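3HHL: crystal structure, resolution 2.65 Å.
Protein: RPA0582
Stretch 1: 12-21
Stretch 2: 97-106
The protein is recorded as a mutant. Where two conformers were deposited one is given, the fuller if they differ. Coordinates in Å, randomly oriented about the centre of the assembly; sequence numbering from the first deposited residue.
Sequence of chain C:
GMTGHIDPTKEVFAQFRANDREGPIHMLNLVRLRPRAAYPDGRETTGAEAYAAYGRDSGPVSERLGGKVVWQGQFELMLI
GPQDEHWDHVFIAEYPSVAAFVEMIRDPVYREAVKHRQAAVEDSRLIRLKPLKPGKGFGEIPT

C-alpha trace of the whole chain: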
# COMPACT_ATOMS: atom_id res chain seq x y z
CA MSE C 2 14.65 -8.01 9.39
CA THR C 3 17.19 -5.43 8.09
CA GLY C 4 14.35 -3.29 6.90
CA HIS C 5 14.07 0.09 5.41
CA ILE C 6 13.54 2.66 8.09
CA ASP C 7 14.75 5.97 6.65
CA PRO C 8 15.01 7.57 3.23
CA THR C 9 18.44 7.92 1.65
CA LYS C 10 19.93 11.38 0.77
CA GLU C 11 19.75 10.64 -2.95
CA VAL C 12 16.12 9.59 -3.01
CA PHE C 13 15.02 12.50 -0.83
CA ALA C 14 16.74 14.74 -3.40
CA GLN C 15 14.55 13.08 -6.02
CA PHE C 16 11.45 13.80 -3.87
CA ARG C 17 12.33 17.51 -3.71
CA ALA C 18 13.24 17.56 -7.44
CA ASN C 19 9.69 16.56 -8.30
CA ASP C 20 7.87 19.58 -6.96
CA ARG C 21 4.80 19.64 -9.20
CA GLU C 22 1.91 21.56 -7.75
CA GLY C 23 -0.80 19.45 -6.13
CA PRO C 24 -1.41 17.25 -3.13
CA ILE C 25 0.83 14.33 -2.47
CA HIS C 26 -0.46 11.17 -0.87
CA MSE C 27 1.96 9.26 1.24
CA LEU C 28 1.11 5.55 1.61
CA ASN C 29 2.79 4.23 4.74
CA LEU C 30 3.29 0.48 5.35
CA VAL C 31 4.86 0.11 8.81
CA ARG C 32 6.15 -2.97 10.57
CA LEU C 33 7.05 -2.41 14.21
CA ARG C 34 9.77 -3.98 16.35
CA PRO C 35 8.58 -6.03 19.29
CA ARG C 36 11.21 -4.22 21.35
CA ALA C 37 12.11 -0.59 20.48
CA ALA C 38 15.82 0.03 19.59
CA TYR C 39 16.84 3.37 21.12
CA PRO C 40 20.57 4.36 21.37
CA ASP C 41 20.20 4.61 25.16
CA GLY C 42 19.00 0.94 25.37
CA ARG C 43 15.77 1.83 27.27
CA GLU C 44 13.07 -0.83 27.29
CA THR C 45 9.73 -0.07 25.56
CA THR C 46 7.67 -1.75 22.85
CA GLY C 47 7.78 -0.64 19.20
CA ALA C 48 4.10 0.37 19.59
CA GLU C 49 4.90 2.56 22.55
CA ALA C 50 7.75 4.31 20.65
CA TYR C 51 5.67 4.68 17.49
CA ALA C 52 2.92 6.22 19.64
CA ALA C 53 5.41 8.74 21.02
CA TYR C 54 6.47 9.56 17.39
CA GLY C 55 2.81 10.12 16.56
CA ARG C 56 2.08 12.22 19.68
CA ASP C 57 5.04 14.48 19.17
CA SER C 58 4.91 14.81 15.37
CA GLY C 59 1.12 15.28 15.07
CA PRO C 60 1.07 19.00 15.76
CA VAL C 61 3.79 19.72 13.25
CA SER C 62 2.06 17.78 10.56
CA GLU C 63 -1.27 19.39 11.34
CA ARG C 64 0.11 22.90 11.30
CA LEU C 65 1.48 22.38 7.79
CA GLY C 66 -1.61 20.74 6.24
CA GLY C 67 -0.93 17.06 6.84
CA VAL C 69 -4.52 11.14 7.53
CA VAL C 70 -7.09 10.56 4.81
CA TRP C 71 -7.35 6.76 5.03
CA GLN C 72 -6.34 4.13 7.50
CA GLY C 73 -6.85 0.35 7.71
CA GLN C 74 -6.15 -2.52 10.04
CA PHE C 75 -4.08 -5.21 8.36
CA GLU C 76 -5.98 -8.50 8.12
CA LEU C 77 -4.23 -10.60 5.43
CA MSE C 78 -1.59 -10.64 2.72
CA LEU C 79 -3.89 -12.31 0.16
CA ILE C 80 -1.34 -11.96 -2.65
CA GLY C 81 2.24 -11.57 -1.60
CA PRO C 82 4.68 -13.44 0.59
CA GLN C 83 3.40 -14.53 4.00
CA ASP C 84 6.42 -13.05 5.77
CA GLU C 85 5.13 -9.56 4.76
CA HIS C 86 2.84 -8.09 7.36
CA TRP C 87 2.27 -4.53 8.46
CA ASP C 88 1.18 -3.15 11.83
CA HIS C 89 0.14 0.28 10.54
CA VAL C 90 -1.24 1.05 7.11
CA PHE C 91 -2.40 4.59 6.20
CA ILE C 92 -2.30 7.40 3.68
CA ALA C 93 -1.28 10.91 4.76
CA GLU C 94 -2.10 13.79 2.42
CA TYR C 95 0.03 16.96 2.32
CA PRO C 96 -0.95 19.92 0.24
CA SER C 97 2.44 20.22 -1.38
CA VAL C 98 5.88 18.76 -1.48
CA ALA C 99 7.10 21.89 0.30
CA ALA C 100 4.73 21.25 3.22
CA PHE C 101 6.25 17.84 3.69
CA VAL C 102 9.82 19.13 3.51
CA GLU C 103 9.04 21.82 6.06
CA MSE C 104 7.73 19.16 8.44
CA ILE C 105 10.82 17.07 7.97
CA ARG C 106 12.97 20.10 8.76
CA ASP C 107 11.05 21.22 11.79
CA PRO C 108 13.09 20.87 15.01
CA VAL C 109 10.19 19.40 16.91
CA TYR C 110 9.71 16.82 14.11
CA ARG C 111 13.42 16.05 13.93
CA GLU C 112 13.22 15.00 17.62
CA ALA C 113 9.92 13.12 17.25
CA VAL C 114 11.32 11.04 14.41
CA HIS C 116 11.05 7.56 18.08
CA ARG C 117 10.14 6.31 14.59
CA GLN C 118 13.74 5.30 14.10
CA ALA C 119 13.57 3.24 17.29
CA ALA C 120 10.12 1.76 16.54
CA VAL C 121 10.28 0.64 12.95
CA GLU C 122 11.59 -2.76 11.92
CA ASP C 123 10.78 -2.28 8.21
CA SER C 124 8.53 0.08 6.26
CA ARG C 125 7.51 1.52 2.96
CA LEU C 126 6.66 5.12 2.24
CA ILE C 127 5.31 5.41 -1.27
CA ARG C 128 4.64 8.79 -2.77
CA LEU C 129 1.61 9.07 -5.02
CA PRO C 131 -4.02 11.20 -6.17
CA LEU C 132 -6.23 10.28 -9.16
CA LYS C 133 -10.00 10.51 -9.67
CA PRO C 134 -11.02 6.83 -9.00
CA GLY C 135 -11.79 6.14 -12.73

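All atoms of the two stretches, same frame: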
# COMPACT_ATOMS: atom_id res chain seq x y z
N VAL C 12 17.54 9.73 -2.75
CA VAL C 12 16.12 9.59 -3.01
C VAL C 12 15.32 10.76 -2.46
O VAL C 12 14.36 11.22 -3.09
CB VAL C 12 15.63 8.24 -2.46
CG1 VAL C 12 14.09 8.13 -2.49
CG2 VAL C 12 16.31 7.10 -3.26
N PHE C 13 15.70 11.29 -1.30
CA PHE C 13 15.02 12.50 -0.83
C PHE C 13 15.28 13.69 -1.76
O PHE C 13 14.43 14.57 -1.92
CB PHE C 13 15.40 12.83 0.60
CG PHE C 13 14.48 13.81 1.24
CD1 PHE C 13 13.27 13.42 1.71
CD2 PHE C 13 14.81 15.13 1.35
CE1 PHE C 13 12.39 14.31 2.29
CE2 PHE C 13 13.93 16.03 1.94
CZ PHE C 13 12.72 15.61 2.39
N ALA C 14 16.44 13.71 -2.41
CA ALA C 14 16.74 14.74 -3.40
C ALA C 14 15.74 14.60 -4.56
O ALA C 14 15.17 15.59 -5.04
CB ALA C 14 18.21 14.65 -3.88
N GLN C 15 15.51 13.36 -4.98
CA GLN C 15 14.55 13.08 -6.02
C GLN C 15 13.13 13.53 -5.67
O GLN C 15 12.41 14.00 -6.55
CB GLN C 15 14.54 11.59 -6.35
CG GLN C 15 15.67 11.17 -7.30
CD GLN C 15 15.78 9.66 -7.46
OE1 GLN C 15 15.48 8.92 -6.53
NE2 GLN C 15 16.20 9.21 -8.62
N PHE C 16 12.75 13.36 -4.41
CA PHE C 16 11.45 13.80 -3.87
C PHE C 16 11.31 15.31 -4.03
O PHE C 16 10.35 15.77 -4.59
CB PHE C 16 11.38 13.38 -2.41
CG PHE C 16 10.11 13.73 -1.72
CD1 PHE C 16 9.04 12.88 -1.75
CD2 PHE C 16 10.02 14.88 -0.97
CE1 PHE C 16 7.85 13.22 -1.10
CE2 PHE C 16 8.86 15.23 -0.34
CZ PHE C 16 7.77 14.40 -0.40
N ARG C 17 12.32 16.06 -3.58
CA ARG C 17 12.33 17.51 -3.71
C ARG C 17 12.37 17.95 -5.17
O ARG C 17 11.73 18.95 -5.55
CB ARG C 17 13.54 18.08 -2.96
CG ARG C 17 13.53 17.86 -1.44
CD ARG C 17 14.78 18.44 -0.76
NE ARG C 17 15.98 17.72 -1.14
CZ ARG C 17 17.07 17.63 -0.40
NH1 ARG C 17 17.11 18.23 0.79
NH2 ARG C 17 18.11 16.95 -0.85
N ALA C 18 13.12 17.22 -6.00
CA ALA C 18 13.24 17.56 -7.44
C ALA C 18 11.86 17.57 -8.14
O ALA C 18 11.57 18.41 -8.99
CB ALA C 18 14.13 16.57 -8.12
N ASN C 19 10.99 16.64 -7.75
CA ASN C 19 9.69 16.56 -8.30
C ASN C 19 8.69 17.39 -7.49
O ASN C 19 7.97 16.88 -6.63
CB ASN C 19 9.23 15.14 -8.40
CG ASN C 19 7.94 15.04 -9.15
OD1 ASN C 19 7.44 16.06 -9.69
ND2 ASN C 19 7.39 13.86 -9.21
N ASP C 20 8.65 18.67 -7.78
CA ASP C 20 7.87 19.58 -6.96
C ASP C 20 6.62 20.07 -7.66
O ASP C 20 6.21 21.18 -7.46
CB ASP C 20 8.77 20.74 -6.56
CG ASP C 20 9.16 21.59 -7.72
OD1 ASP C 20 9.11 21.14 -8.87
OD2 ASP C 20 9.51 22.73 -7.47
N ARG C 21 5.99 19.22 -8.45
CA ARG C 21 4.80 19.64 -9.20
C ARG C 21 3.71 20.04 -8.23
O ARG C 21 3.52 19.44 -7.19
CB ARG C 21 4.30 18.54 -10.16
CG ARG C 21 3.47 17.39 -9.52
CD ARG C 21 4.17 16.62 -8.42
NE ARG C 21 3.31 15.61 -7.79
CZ ARG C 21 2.38 15.86 -6.86
NH1 ARG C 21 1.68 14.87 -6.36
NH2 ARG C 21 2.13 17.10 -6.45
N SER C 97 1.35 19.93 -0.48
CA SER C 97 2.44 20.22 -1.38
C SER C 97 3.64 19.44 -0.91
O SER C 97 3.67 18.97 0.23
CB SER C 97 2.80 21.71 -1.34
OG SER C 97 3.39 22.05 -0.07
N VAL C 98 4.63 19.33 -1.80
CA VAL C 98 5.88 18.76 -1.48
C VAL C 98 6.56 19.65 -0.43
O VAL C 98 7.14 19.15 0.52
CB VAL C 98 6.77 18.64 -2.71
CG1 VAL C 98 8.19 18.27 -2.33
CG2 VAL C 98 6.19 17.59 -3.65
N ALA C 99 6.45 20.95 -0.59
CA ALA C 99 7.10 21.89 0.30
C ALA C 99 6.56 21.71 1.73
O ALA C 99 7.32 21.86 2.69
CB ALA C 99 6.94 23.35 -0.20
N ALA C 100 5.28 21.37 1.87
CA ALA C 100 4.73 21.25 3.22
C ALA C 100 5.44 20.09 3.90
O ALA C 100 5.78 20.17 5.07
CB ALA C 100 3.23 21.02 3.19
N PHE C 101 5.66 19.02 3.15
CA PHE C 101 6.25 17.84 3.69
C PHE C 101 7.71 18.07 4.04
O PHE C 101 8.19 17.54 5.03
CB PHE C 101 6.14 16.70 2.67
CG PHE C 101 6.63 15.38 3.19
CD1 PHE C 101 5.76 14.50 3.80
CD2 PHE C 101 7.95 15.03 3.09
CE1 PHE C 101 6.23 13.27 4.30
CE2 PHE C 101 8.40 13.82 3.59
CZ PHE C 101 7.55 12.95 4.17
N VAL C 102 8.42 18.82 3.21
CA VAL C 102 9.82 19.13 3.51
C VAL C 102 9.91 20.00 4.79
O VAL C 102 10.77 19.78 5.67
CB VAL C 102 10.52 19.77 2.29
CG1 VAL C 102 11.86 20.37 2.65
CG2 VAL C 102 10.67 18.76 1.19
N GLU C 103 8.99 20.94 4.92
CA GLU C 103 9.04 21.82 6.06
C GLU C 103 8.85 21.01 7.34
O GLU C 103 9.51 21.26 8.34
CB GLU C 103 7.99 22.94 5.92
CG GLU C 103 8.38 24.03 4.93
CD GLU C 103 9.72 24.66 5.24
OE1 GLU C 103 10.01 24.87 6.45
OE2 GLU C 103 10.47 24.96 4.29
N MSE C 104 7.97 20.02 7.29
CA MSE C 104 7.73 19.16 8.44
C MSE C 104 8.99 18.38 8.80
O MSE C 104 9.36 18.24 9.97
CB MSE C 104 6.62 18.15 8.13
CG MSE C 104 6.53 16.98 9.12
SE MSE C 104 5.00 15.83 8.86
CE MSE C 104 5.82 14.68 7.50
N ILE C 105 9.63 17.86 7.77
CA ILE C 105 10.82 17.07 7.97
C ILE C 105 11.95 17.93 8.54
O ILE C 105 12.83 17.42 9.22
CB ILE C 105 11.20 16.39 6.63
CG1 ILE C 105 10.54 15.03 6.62
CG2 ILE C 105 12.73 16.28 6.40
CD1 ILE C 105 11.17 14.12 5.54
N ARG C 106 11.92 19.22 8.25
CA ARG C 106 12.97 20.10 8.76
C ARG C 106 12.69 20.68 10.11
O ARG C 106 13.59 21.20 10.74
CB ARG C 106 13.22 21.23 7.78
CG ARG C 106 13.79 20.75 6.46
CD ARG C 106 13.94 21.94 5.57
NE ARG C 106 14.57 21.66 4.29
CZ ARG C 106 14.75 22.59 3.37
NH1 ARG C 106 14.34 23.84 3.61
NH2 ARG C 106 15.30 22.29 2.21
O HOH W 1 15.45 19.04 3.34

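Two phenylalanines one helical turn apart, F13 and F16, supply the apolar centre of this contact, and they meet a strip of the second helix made of V98, F101, V102 and I105. The spacing on both sides follows from helical periodicity: side chains three or four residues apart return to roughly the same face, so each helix can offer a continuous hydrophobic stripe. The helices run at 140° between their N-to-C directions, closer to antiparallel than to perpendicular, and their axes approach to 10.5 Å. That is a wide gap for helices in contact, and here large rings reach across it.

F16 is buried, as are V98, F101 and V102 opposite it. Its CA-to-CB bond points sideways, yet with chi1 at t the end of the side chain comes nearer to the second helix, bringing F16 CE2 to 3.6 Å from F101 CD2 and 3.7 Å from V98 CG1. The F16 and F101 rings have centroids 5.1 Å apart and planes inclined at 55°, an oblique pairing that is neither a stack nor an edge-to-face arrangement. At the edge of the F16 ring, near its plane, lies V102 CG2, 4.3 Å from F16 CE2.

One turn earlier, the CA-to-CB bond of F13 points toward the second helix, also with chi1 at t, and its ring touches three residues. F13 CE1 comes within 3.5 Å of I105 CD1, F13 CZ lies 3.9 Å from V102 CG2, and F13 CE1 stands 4.2 Å from F101 CE2. The last is an edge-on approach from both sides, each atom lying near the plane of the other's ring. V102 CG2 is thus shared by the two phenylalanines, a single methyl serving both rings. The roughly antiparallel sense is legible in the pairing: the earlier F13 reaches the later I105, while the later F16 reaches V98.

V98 has the largest area covered by the opposing stretch. Beyond its contact with F16, its other methyl meets the chain where the first helix gives out: V98 CG2 is 3.5 Å from N19 O and 4.2 Å from D20 CA. N19 is the first residue to leave helical phi/psi, and the closest CA pair across the contact, D20 with V98 at 5.9 Å, falls just after it. Backbone therefore comes near the second helix at this end, where no large ring intervenes. The start of that helix is secured locally by S97, whose OG accepts a capping bond from A100 N at 2.8 Å.

Toward the solvent the contact changes character. R17 contributes the aliphatic part of its side chain, with R17 CG 4.0 Å from V102 CG2, while its guanidinium continues outward. No direct hydrogen bond joins the stretches; instead, water 1 bridges two arginines as acceptor, 2.9 Å from R106 NE and, more weakly, 3.1 Å from R17 NH1. The rule to read here is simple: aromatic and branched side chains fill the middle, and a long polar residue covers the border with its methylenes, with its guanidinium beyond the apolar patch, where a weak bond from R17 NH1 reaches water 1.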